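Local coordinates for protein sialidase B (Streptococcus pneumoniae serotype 4, PDB 4XJW) that cleaves terminal sialic acid residues from oligosaccharides, glycoproteins and glycolipids as a family 33 glycoside hydrolase, at residues L333-N338 with Y364-K369; E382-D387 with F407-L412; V588-K593 with D599-Y604. The protein carries 1 engineered substitution. All coordinates share one frame; numbering follows the deposited sequence. Where two conformers were deposited one is given.

Contact 1 (L333-N338 with Y364-K369)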
loop_
_atom_site.group_PDB
_atom_site.type_symbol
_atom_site.label_atom_id
_atom_site.label_comp_id
_atom_site.label_asym_id
_atom_site.label_seq_id
_atom_site.Cartn_x
_atom_site.Cartn_y
_atom_site.Cartn_z
ATOM N N LEU A 333 -2.413 10.218 -30.518
ATOM C CA LEU A 333 -2.098 8.881 -30.038
ATOM C C LEU A 333 -1.889 7.927 -31.209
ATOM O O LEU A 333 -2.749 7.823 -32.088
ATOM C CB LEU A 333 -3.237 8.380 -29.148
ATOM C CG LEU A 333 -3.053 7.046 -28.426
ATOM C CD1 LEU A 333 -1.964 7.169 -27.378
ATOM C CD2 LEU A 333 -4.375 6.609 -27.789
ATOM N N LYS A 334 -0.742 7.253 -31.223
ATOM C CA LYS A 334 -0.411 6.309 -32.289
ATOM C C LYS A 334 -1.035 4.959 -31.993
ATOM O O LYS A 334 -1.138 4.558 -30.834
ATOM C CB LYS A 334 1.106 6.165 -32.446
ATOM C CG LYS A 334 1.812 7.443 -32.877
ATOM C CD LYS A 334 3.300 7.233 -33.073
ATOM C CE LYS A 334 3.998 6.957 -31.757
ATOM N NZ LYS A 334 5.452 6.727 -31.933
ATOM N N LEU A 335 -1.468 4.268 -33.044
ATOM C CA LEU A 335 -2.019 2.927 -32.896
ATOM C C LEU A 335 -1.404 1.956 -33.896
ATOM O O LEU A 335 -1.072 2.329 -35.023
ATOM C CB LEU A 335 -3.533 2.930 -33.089
ATOM C CG LEU A 335 -4.397 3.691 -32.084
ATOM C CD1 LEU A 335 -5.850 3.739 -32.536
ATOM C CD2 LEU A 335 -4.281 3.067 -30.705
ATOM N N LYS A 336 -1.271 0.706 -33.467
ATOM C CA LYS A 336 -0.821 -0.374 -34.334
ATOM C C LYS A 336 -1.979 -1.330 -34.530
ATOM O O LYS A 336 -2.628 -1.747 -33.564
ATOM C CB LYS A 336 0.372 -1.107 -33.713
ATOM C CG LYS A 336 0.649 -2.479 -34.328
ATOM C CD LYS A 336 1.921 -3.088 -33.773
ATOM C CE LYS A 336 3.123 -2.267 -34.189
ATOM N NZ LYS A 336 4.401 -2.819 -33.658
ATOM N N LYS A 337 -2.258 -1.673 -35.783
ATOM C CA LYS A 337 -3.353 -2.583 -36.067
ATOM C C LYS A 337 -2.825 -4.009 -36.067
ATOM O O LYS A 337 -1.678 -4.247 -36.440
ATOM C CB LYS A 337 -3.998 -2.246 -37.410
ATOM C CG LYS A 337 -5.364 -2.878 -37.594
ATOM C CD LYS A 337 -5.956 -2.562 -38.960
ATOM C CE LYS A 337 -7.339 -3.180 -39.114
ATOM N NZ LYS A 337 -7.905 -2.957 -40.480
ATOM N N ASN A 338 -3.649 -4.960 -35.640
ATOM C CA ASN A 338 -3.204 -6.347 -35.578
ATOM C C ASN A 338 -2.744 -6.841 -36.950
ATOM O O ASN A 338 -3.436 -6.645 -37.950
ATOM C CB ASN A 338 -4.305 -7.249 -35.031
ATOM C CG ASN A 338 -3.779 -8.606 -34.595
ATOM O OD1 ASN A 338 -2.577 -8.791 -34.397
ATOM N ND2 ASN A 338 -4.682 -9.559 -34.438
ATOM N N TYR A 364 -13.031 3.182 -38.270
ATOM C CA TYR A 364 -12.901 2.986 -36.830
ATOM C C TYR A 364 -12.793 4.302 -36.088
ATOM O O TYR A 364 -12.159 5.243 -36.565
ATOM C CB TYR A 364 -11.663 2.160 -36.514
ATOM C CG TYR A 364 -11.685 0.772 -37.093
ATOM C CD1 TYR A 364 -12.398 -0.244 -36.474
ATOM C CD2 TYR A 364 -10.985 0.481 -38.250
ATOM C CE1 TYR A 364 -12.414 -1.518 -36.994
ATOM C CE2 TYR A 364 -10.986 -0.787 -38.779
ATOM C CZ TYR A 364 -11.706 -1.781 -38.150
ATOM O OH TYR A 364 -11.716 -3.043 -38.678
ATOM N N THR A 365 -13.406 4.354 -34.911
ATOM C CA THR A 365 -13.246 5.488 -34.016
ATOM C C THR A 365 -12.926 5.012 -32.602
ATOM O O THR A 365 -13.132 3.843 -32.263
ATOM C CB THR A 365 -14.499 6.389 -33.986
ATOM O OG1 THR A 365 -15.630 5.628 -33.545
ATOM C CG2 THR A 365 -14.788 6.972 -35.369
ATOM N N ILE A 366 -12.405 5.927 -31.791
ATOM C CA ILE A 366 -12.133 5.669 -30.383
ATOM C C ILE A 366 -13.044 6.579 -29.562
ATOM O O ILE A 366 -13.095 7.780 -29.815
ATOM C CB ILE A 366 -10.662 5.984 -30.049
ATOM C CG1 ILE A 366 -9.714 5.244 -30.999
ATOM C CG2 ILE A 366 -10.348 5.660 -28.604
ATOM C CD1 ILE A 366 -9.816 3.720 -30.923
ATOM N N ASN A 367 -13.764 6.022 -28.591
ATOM C CA ASN A 367 -14.626 6.848 -27.742
ATOM C C ASN A 367 -13.863 7.446 -26.553
ATOM O O ASN A 367 -12.638 7.348 -26.491
ATOM C CB ASN A 367 -15.908 6.108 -27.308
ATOM C CG ASN A 367 -15.644 4.932 -26.366
ATOM O OD1 ASN A 367 -14.557 4.785 -25.813
ATOM N ND2 ASN A 367 -16.656 4.094 -26.176
ATOM N N ASP A 368 -14.575 8.066 -25.615
ATOM C CA ASP A 368 -13.898 8.671 -24.470
ATOM C C ASP A 368 -13.382 7.629 -23.475
ATOM O O ASP A 368 -12.531 7.932 -22.640
ATOM C CB ASP A 368 -14.783 9.700 -23.761
ATOM C CG ASP A 368 -14.057 10.396 -22.604
ATOM O OD1 ASP A 368 -12.819 10.605 -22.695
ATOM O OD2 ASP A 368 -14.722 10.719 -21.594
ATOM N N LYS A 369 -13.869 6.398 -23.568
ATOM C CA LYS A 369 -13.351 5.350 -22.695
ATOM C C LYS A 369 -12.117 4.668 -23.309
ATOM O O LYS A 369 -11.620 3.676 -22.769
ATOM C CB LYS A 369 -14.436 4.321 -22.364
ATOM C CG LYS A 369 -15.739 4.930 -21.859
ATOM C CD LYS A 369 -16.649 3.870 -21.260
ATOM C CE LYS A 369 -18.112 4.286 -21.321
ATOM N NZ LYS A 369 -18.996 3.294 -20.630
#
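The side chain of Lys337 reaches across to the ring of Tyr364, its ammonium end arriving near the ring carbon CE2, with Lys337 NZ 4.1 Å from Tyr364 CE2. The two side chains cross at about a right angle. With CG anti to the backbone N (chi1 -164°) and every later bond extended, the lysine spans the gap as a straight rod, and its approach to the ring is oblique and long, a loose contact.

Two residues away along each segment, at Leu335 and Ile366, the meeting is wholly apolar. One methyl branch of Leu335 meets the end of Ile366, Leu335 CD1 lying 4.3 Å from Ile366 CD1, and both residues are buried. The backbones stay well apart: even the nearest pair, Lys337 CA and Tyr364 CA, is separated by 11.1 Å, far beyond the spacing of paired strands, and what joins the segments is side-chain reach alone. The result is a small contact, with a greasy inner end and a polar outer one.

Both strands belong to one antiparallel sheet without being neighbours in it. Strand 330-337 pairs with 345-347 and 413-414, while 360-366 pairs with 352-355 and 372-374. Val347 touches both Leu335 and Ile366, and Phe413 packs on Leu335 and Lys337 while meeting the Tyr364 ring edge-to-face, so strands 345-347 and 413-414 line the gap between the two segments.

Contact 2 (E382-D387 with F407-L412)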
loop_
_atom_site.group_PDB
_atom_site.type_symbol
_atom_site.label_atom_id
_atom_site.label_comp_id
_atom_site.label_asym_id
_atom_site.label_seq_id
_atom_site.Cartn_x
_atom_site.Cartn_y
_atom_site.Cartn_z
ATOM N N GLU A 382 -12.593 -10.823 -25.182
ATOM C CA GLU A 382 -12.935 -11.746 -24.100
ATOM C C GLU A 382 -12.040 -11.466 -22.899
ATOM O O GLU A 382 -10.825 -11.317 -23.037
ATOM C CB GLU A 382 -12.789 -13.201 -24.546
ATOM C CG GLU A 382 -13.319 -14.210 -23.529
ATOM C CD GLU A 382 -13.232 -15.641 -24.034
ATOM O OE1 GLU A 382 -12.832 -15.833 -25.201
ATOM O OE2 GLU A 382 -13.547 -16.563 -23.256
ATOM N N GLN A 383 -12.660 -11.370 -21.726
ATOM C CA GLN A 383 -11.952 -11.074 -20.481
ATOM C C GLN A 383 -11.089 -12.257 -20.014
ATOM O O GLN A 383 -11.366 -13.413 -20.350
ATOM C CB GLN A 383 -12.975 -10.688 -19.409
ATOM C CG GLN A 383 -12.384 -10.091 -18.124
ATOM C CD GLN A 383 -13.445 -9.805 -17.074
ATOM O OE1 GLN A 383 -14.030 -10.725 -16.502
ATOM N NE2 GLN A 383 -13.698 -8.526 -16.818
ATOM N N TYR A 384 -10.033 -11.958 -19.255
ATOM C CA TYR A 384 -9.189 -12.982 -18.646
ATOM C C TYR A 384 -9.438 -13.090 -17.149
ATOM O O TYR A 384 -9.822 -12.113 -16.502
ATOM C CB TYR A 384 -7.713 -12.646 -18.830
ATOM C CG TYR A 384 -7.199 -12.708 -20.251
ATOM C CD1 TYR A 384 -7.299 -11.607 -21.093
ATOM C CD2 TYR A 384 -6.578 -13.855 -20.736
ATOM C CE1 TYR A 384 -6.809 -11.651 -22.390
ATOM C CE2 TYR A 384 -6.089 -13.906 -22.027
ATOM C CZ TYR A 384 -6.204 -12.805 -22.848
ATOM O OH TYR A 384 -5.716 -12.853 -24.138
ATOM N N SER A 385 -9.185 -14.278 -16.611
ATOM C CA SER A 385 -9.145 -14.509 -15.172
ATOM C C SER A 385 -7.821 -15.200 -14.865
ATOM O O SER A 385 -7.196 -15.764 -15.760
ATOM C CB SER A 385 -10.300 -15.402 -14.738
ATOM O OG SER A 385 -11.530 -14.699 -14.705
ATOM N N VAL A 386 -7.391 -15.166 -13.608
ATOM C CA VAL A 386 -6.151 -15.831 -13.217
ATOM C C VAL A 386 -6.381 -16.912 -12.165
ATOM O O VAL A 386 -7.310 -16.829 -11.373
ATOM C CB VAL A 386 -5.085 -14.828 -12.725
ATOM C CG1 VAL A 386 -4.859 -13.755 -13.756
ATOM C CG2 VAL A 386 -5.481 -14.222 -11.388
ATOM N N ASP A 387 -5.528 -17.930 -12.156
ATOM C CA ASP A 387 -5.604 -18.961 -11.121
ATOM C C ASP A 387 -4.261 -19.666 -10.959
ATOM O O ASP A 387 -3.382 -19.575 -11.824
ATOM C CB ASP A 387 -6.686 -19.994 -11.448
ATOM C CG ASP A 387 -6.276 -20.931 -12.569
ATOM O OD1 ASP A 387 -5.621 -21.957 -12.279
ATOM O OD2 ASP A 387 -6.602 -20.636 -13.738
ATOM N N PHE A 407 -5.778 -0.116 -24.782
ATOM C CA PHE A 407 -4.750 -0.489 -23.813
ATOM C C PHE A 407 -4.674 -1.999 -23.546
ATOM O O PHE A 407 -3.832 -2.458 -22.766
ATOM C CB PHE A 407 -4.978 0.279 -22.502
ATOM C CG PHE A 407 -4.506 1.709 -22.555
ATOM C CD1 PHE A 407 -5.340 2.713 -23.027
ATOM C CD2 PHE A 407 -3.223 2.041 -22.142
ATOM C CE1 PHE A 407 -4.899 4.031 -23.078
ATOM C CE2 PHE A 407 -2.770 3.359 -22.204
ATOM C CZ PHE A 407 -3.610 4.343 -22.662
ATOM N N TYR A 408 -5.525 -2.773 -24.218
ATOM C CA TYR A 408 -5.657 -4.199 -23.928
ATOM C C TYR A 408 -4.821 -5.079 -24.853
ATOM O O TYR A 408 -4.540 -4.712 -25.997
ATOM C CB TYR A 408 -7.108 -4.662 -24.047
ATOM C CG TYR A 408 -8.084 -4.103 -23.039
ATOM C CD1 TYR A 408 -7.671 -3.283 -21.994
ATOM C CD2 TYR A 408 -9.432 -4.415 -23.135
ATOM C CE1 TYR A 408 -8.593 -2.788 -21.071
ATOM C CE2 TYR A 408 -10.346 -3.928 -22.231
ATOM C CZ TYR A 408 -9.929 -3.114 -21.205
ATOM O OH TYR A 408 -10.886 -2.642 -20.322
ATOM N N LYS A 409 -4.474 -6.257 -24.352
ATOM C CA LYS A 409 -3.673 -7.222 -25.109
ATOM C C LYS A 409 -4.434 -7.720 -26.338
ATOM O O LYS A 409 -3.845 -7.919 -27.397
ATOM C CB LYS A 409 -3.304 -8.396 -24.207
ATOM C CG LYS A 409 -2.631 -9.562 -24.922
ATOM C CD LYS A 409 -2.318 -10.663 -23.924
ATOM C CE LYS A 409 -1.653 -11.853 -24.590
ATOM N NZ LYS A 409 -1.341 -12.936 -23.612
ATOM N N ASP A 410 -5.748 -7.880 -26.203
ATOM C CA ASP A 410 -6.561 -8.483 -27.261
ATOM C C ASP A 410 -7.131 -7.484 -28.274
ATOM O O ASP A 410 -7.895 -7.869 -29.167
ATOM C CB ASP A 410 -7.715 -9.293 -26.654
ATOM C CG ASP A 410 -7.253 -10.553 -25.938
ATOM O OD1 ASP A 410 -6.032 -10.776 -25.796
ATOM O OD2 ASP A 410 -8.145 -11.320 -25.500
ATOM N N SER A 411 -6.786 -6.207 -28.134
ATOM C CA SER A 411 -7.352 -5.175 -29.005
ATOM C C SER A 411 -6.884 -5.260 -30.467
ATOM O O SER A 411 -5.742 -5.634 -30.761
ATOM C CB SER A 411 -7.069 -3.774 -28.455
ATOM O OG SER A 411 -7.787 -2.794 -29.177
ATOM N N LEU A 412 -7.785 -4.898 -31.374
ATOM C CA LEU A 412 -7.468 -4.802 -32.800
ATOM C C LEU A 412 -6.492 -3.658 -33.059
ATOM O O LEU A 412 -5.628 -3.754 -33.932
ATOM C CB LEU A 412 -8.747 -4.581 -33.603
ATOM C CG LEU A 412 -8.661 -4.398 -35.117
ATOM C CD1 LEU A 412 -7.976 -5.591 -35.760
ATOM C CD2 LEU A 412 -10.066 -4.212 -35.693
HETATM O O HOH W 1 -10.439 -11.700 -26.913
#
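A type I beta turn, Tyr408 to Ser411, in the loop between strands 400-403 and 413-414 carries this contact to the long strand 377-387, and two of its residues meet the phenol of Tyr384. The phenol donates to the carboxylate of Asp410, with Tyr384 OH 2.7 Å from Asp410 OD1. That oxygen lies at the ring edge, in its plane, and receives the proton on its syn lone pair, the side of the other oxygen. With CG beside the backbone N and anti to the carbonyl carbon (chi1 -69°), Asp410 points its carboxylate from the turn at the phenol. The carboxylate plane is turned 64° from the ring, and its second oxygen approaches obliquely, Asp410 OD2 being 3.4 Å from Tyr384 CE1. Alongside, the extended chain of Lys409 passes the phenol, its CD 4.0 Å from Tyr384 OH.

A water bridges the same carboxylate to the strand backbone: it accepts from Glu382 N at 2.9 Å and donates to Asp410 OD2 at 2.7 Å. His397, on the adjoining strand 394-398, also bonds to OD2 through NE2. The carboxylate of Glu382 turns to the backbone N of Gly399.

Asp410 is thus gripped through both oxygens. Three such bonds would probably stabilise the ionised carboxylate and fix its rotation, while the buried Tyr384 has its hydroxyl satisfied by an acidic partner that ties the turn to the strand.

Contact 3 (V588-K593 with D599-Y604); sequences VGLVNK and DWKYHY
Val588, Leu590 and Tyr602 bury more surface here than any other residue, and all three project from one face of a two-stranded antiparallel pairing. Val588 and Tyr602 form a hydrogen-bonded pair: Val588 N donates to Tyr602 O at 2.9 Å, and the side chains lie next to each other, Val588 CB 4.0 Å from Tyr602 CB. The valine comes to the edge of the tyrosine ring, near its plane, while the CG of Lys601 lies over one face toward the rim.

The carbonyl of Val588 is held twice. Lys601 N reaches Val588 O at 3.0 Å, nearly in line with the C=O bond, and Tyr602 N reaches the same oxygen at 3.3 Å, in the carbonyl plane and by a straighter path (176° at the hydrogen). Two consecutive residues thus face one, shifting the register before Gly589 pairs with Trp600.

Leu590 pairs with Asp599 through reciprocal backbone bonds, and its CD1 methyl rests against the lysine chain, 3.6 Å from Lys601 CD. That lysine, its CG anti to N (chi1 -176°) and the chain extended throughout, ends in a salt bridge to Asp565, which also bonds to the Tyr602 hydroxyl.

On the other face the indole of Trp600 meets the backbone obliquely, Trp600 CE3 lying 3.4 Å from Gly589 CA, at the one residue here without a side chain. Gly589 CA also makes a CH···O contact with Asp599 O. Val587, Val570 and Leu572 also touch the Trp600 side chain.

Such doubled facing is a classic beta bulge, here within the hairpin of strands 584-592 and 597-605 that completes a four-stranded antiparallel sheet, the kind of blade from which the sialidase beta propeller is built.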
loop_
_atom_site.group_PDB
_atom_site.type_symbol
_atom_site.label_atom_id
_atom_site.label_comp_id
_atom_site.label_asym_id
_atom_site.label_seq_id
_atom_site.Cartn_x
_atom_site.Cartn_y
_atom_site.Cartn_z
ATOM N N VAL A 588 8.675 17.183 12.574
ATOM C CA VAL A 588 8.148 18.543 12.549
ATOM C C VAL A 588 9.285 19.551 12.415
ATOM O O VAL A 588 10.207 19.558 13.233
ATOM C CB VAL A 588 7.349 18.856 13.826
ATOM C CG1 VAL A 588 6.796 20.272 13.772
ATOM C CG2 VAL A 588 6.216 17.849 14.031
ATOM N N GLY A 589 9.228 20.380 11.375
ATOM C CA GLY A 589 10.232 21.413 11.169
ATOM C C GLY A 589 9.642 22.805 11.275
ATOM O O GLY A 589 8.538 23.058 10.782
ATOM N N LEU A 590 10.374 23.714 11.916
ATOM C CA LEU A 590 9.925 25.100 12.048
ATOM C C LEU A 590 10.698 25.990 11.081
ATOM O O LEU A 590 11.924 25.856 10.949
ATOM C CB LEU A 590 10.129 25.592 13.479
ATOM C CG LEU A 590 9.573 24.698 14.583
ATOM C CD1 LEU A 590 9.715 25.355 15.942
ATOM C CD2 LEU A 590 8.122 24.340 14.308
ATOM N N VAL A 591 9.987 26.884 10.402
ATOM C CA VAL A 591 10.588 27.726 9.375
ATOM C C VAL A 591 11.231 28.975 9.971
ATOM O O VAL A 591 10.610 29.696 10.756
ATOM C CB VAL A 591 9.552 28.144 8.301
ATOM C CG1 VAL A 591 10.198 29.028 7.247
ATOM C CG2 VAL A 591 8.927 26.914 7.658
ATOM N N ASN A 592 12.485 29.201 9.597
ATOM C CA ASN A 592 13.190 30.435 9.902
ATOM C C ASN A 592 12.819 31.463 8.835
ATOM O O ASN A 592 13.217 31.330 7.677
ATOM C CB ASN A 592 14.700 30.177 9.904
ATOM C CG ASN A 592 15.504 31.369 10.394
ATOM O OD1 ASN A 592 15.005 32.491 10.451
ATOM N ND2 ASN A 592 16.762 31.127 10.749
ATOM N N LYS A 593 12.054 32.481 9.224
ATOM C CA LYS A 593 11.552 33.474 8.272
ATOM C C LYS A 593 12.662 34.300 7.616
ATOM O O LYS A 593 12.437 34.968 6.610
ATOM C CB LYS A 593 10.535 34.397 8.944
ATOM C CG LYS A 593 9.327 33.675 9.517
ATOM C CD LYS A 593 8.513 32.976 8.429
ATOM C CE LYS A 593 7.805 33.975 7.526
ATOM N NZ LYS A 593 6.910 33.304 6.531
ATOM N N ASP A 599 14.287 24.257 10.704
ATOM C CA ASP A 599 14.888 23.536 11.822
ATOM C C ASP A 599 14.027 22.335 12.185
ATOM O O ASP A 599 12.933 22.490 12.733
ATOM C CB ASP A 599 15.045 24.454 13.039
ATOM C CG ASP A 599 15.361 23.690 14.313
ATOM O OD1 ASP A 599 16.117 22.692 14.253
ATOM O OD2 ASP A 599 14.849 24.089 15.380
ATOM N N TRP A 600 14.521 21.135 11.882
ATOM C CA TRP A 600 13.791 19.907 12.204
ATOM C C TRP A 600 13.888 19.598 13.695
ATOM O O TRP A 600 14.849 18.990 14.172
ATOM C CB TRP A 600 14.275 18.750 11.330
ATOM C CG TRP A 600 14.203 19.114 9.882
ATOM C CD1 TRP A 600 15.237 19.500 9.080
ATOM C CD2 TRP A 600 13.019 19.180 9.070
ATOM N NE1 TRP A 600 14.776 19.783 7.815
ATOM C CE2 TRP A 600 13.421 19.591 7.783
ATOM C CE3 TRP A 600 11.665 18.921 9.308
ATOM C CZ2 TRP A 600 12.512 19.748 6.737
ATOM C CZ3 TRP A 600 10.770 19.084 8.272
ATOM C CH2 TRP A 600 11.190 19.496 7.005
ATOM N N LYS A 601 12.872 20.041 14.423
ATOM C CA LYS A 601 12.932 20.135 15.877
ATOM C C LYS A 601 12.351 18.930 16.627
ATOM O O LYS A 601 12.853 18.550 17.690
ATOM C CB LYS A 601 12.221 21.414 16.307
ATOM C CG LYS A 601 12.277 21.721 17.788
ATOM C CD LYS A 601 11.651 23.098 18.041
ATOM C CE LYS A 601 11.737 23.528 19.492
ATOM N NZ LYS A 601 11.206 24.918 19.655
ATOM N N TYR A 602 11.292 18.337 16.087
ATOM C CA TYR A 602 10.614 17.225 16.752
ATOM C C TYR A 602 10.570 15.981 15.860
ATOM O O TYR A 602 10.317 16.088 14.661
ATOM C CB TYR A 602 9.184 17.626 17.130
ATOM C CG TYR A 602 9.081 18.840 18.030
ATOM C CD1 TYR A 602 9.333 18.739 19.391
ATOM C CD2 TYR A 602 8.702 20.077 17.522
ATOM C CE1 TYR A 602 9.226 19.834 20.220
ATOM C CE2 TYR A 602 8.589 21.180 18.337
ATOM C CZ TYR A 602 8.858 21.050 19.690
ATOM O OH TYR A 602 8.756 22.139 20.517
ATOM N N HIS A 603 10.832 14.813 16.446
ATOM C CA HIS A 603 10.699 13.527 15.749
ATOM C C HIS A 603 9.719 12.655 16.527
ATOM O O HIS A 603 9.948 12.373 17.704
ATOM C CB HIS A 603 12.049 12.803 15.694
ATOM C CG HIS A 603 13.054 13.456 14.799
ATOM N ND1 HIS A 603 13.508 12.868 13.635
ATOM C CD2 HIS A 603 13.709 14.638 14.903
ATOM C CE1 HIS A 603 14.389 13.665 13.057
ATOM N NE2 HIS A 603 14.532 14.744 13.808
ATOM N N TYR A 604 8.634 12.224 15.883
ATOM C CA TYR A 604 7.688 11.311 16.524
ATOM C C TYR A 604 7.765 9.929 15.895
ATOM O O TYR A 604 7.582 9.781 14.693
ATOM C CB TYR A 604 6.256 11.829 16.394
ATOM C CG TYR A 604 5.220 10.810 16.829
ATOM C CD1 TYR A 604 4.974 10.567 18.179
ATOM C CD2 TYR A 604 4.491 10.088 15.889
ATOM C CE1 TYR A 604 4.037 9.624 18.578
ATOM C CE2 TYR A 604 3.557 9.155 16.276
ATOM C CZ TYR A 604 3.333 8.924 17.622
ATOM O OH TYR A 604 2.394 7.988 17.998
#

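In contact 3 paired strands of a propeller blade join mainly through main-chain bonds, with side chains added on both faces; contacts 1 and 2 rely on side chains reaching across wider gaps, through a leucine-isoleucine touch and a lysine beside a tyrosine ring in the first and through a phenol, carboxylate and water in the second. All three mix buried and more exposed residues: Leu335 and Ile366 are buried in contact 1, Tyr384 in contact 2 and Val588 and Leu590 in contact 3, while Lys409, Asp599 and Lys601 are exposed. Contacts 1 and 2 reach the same sheet and touch where Asn338 N meets Leu412 O at 2.9 Å, a probable hydrogen bond. Contact 3 stands apart, its centre about 50 Å from that of contact 2.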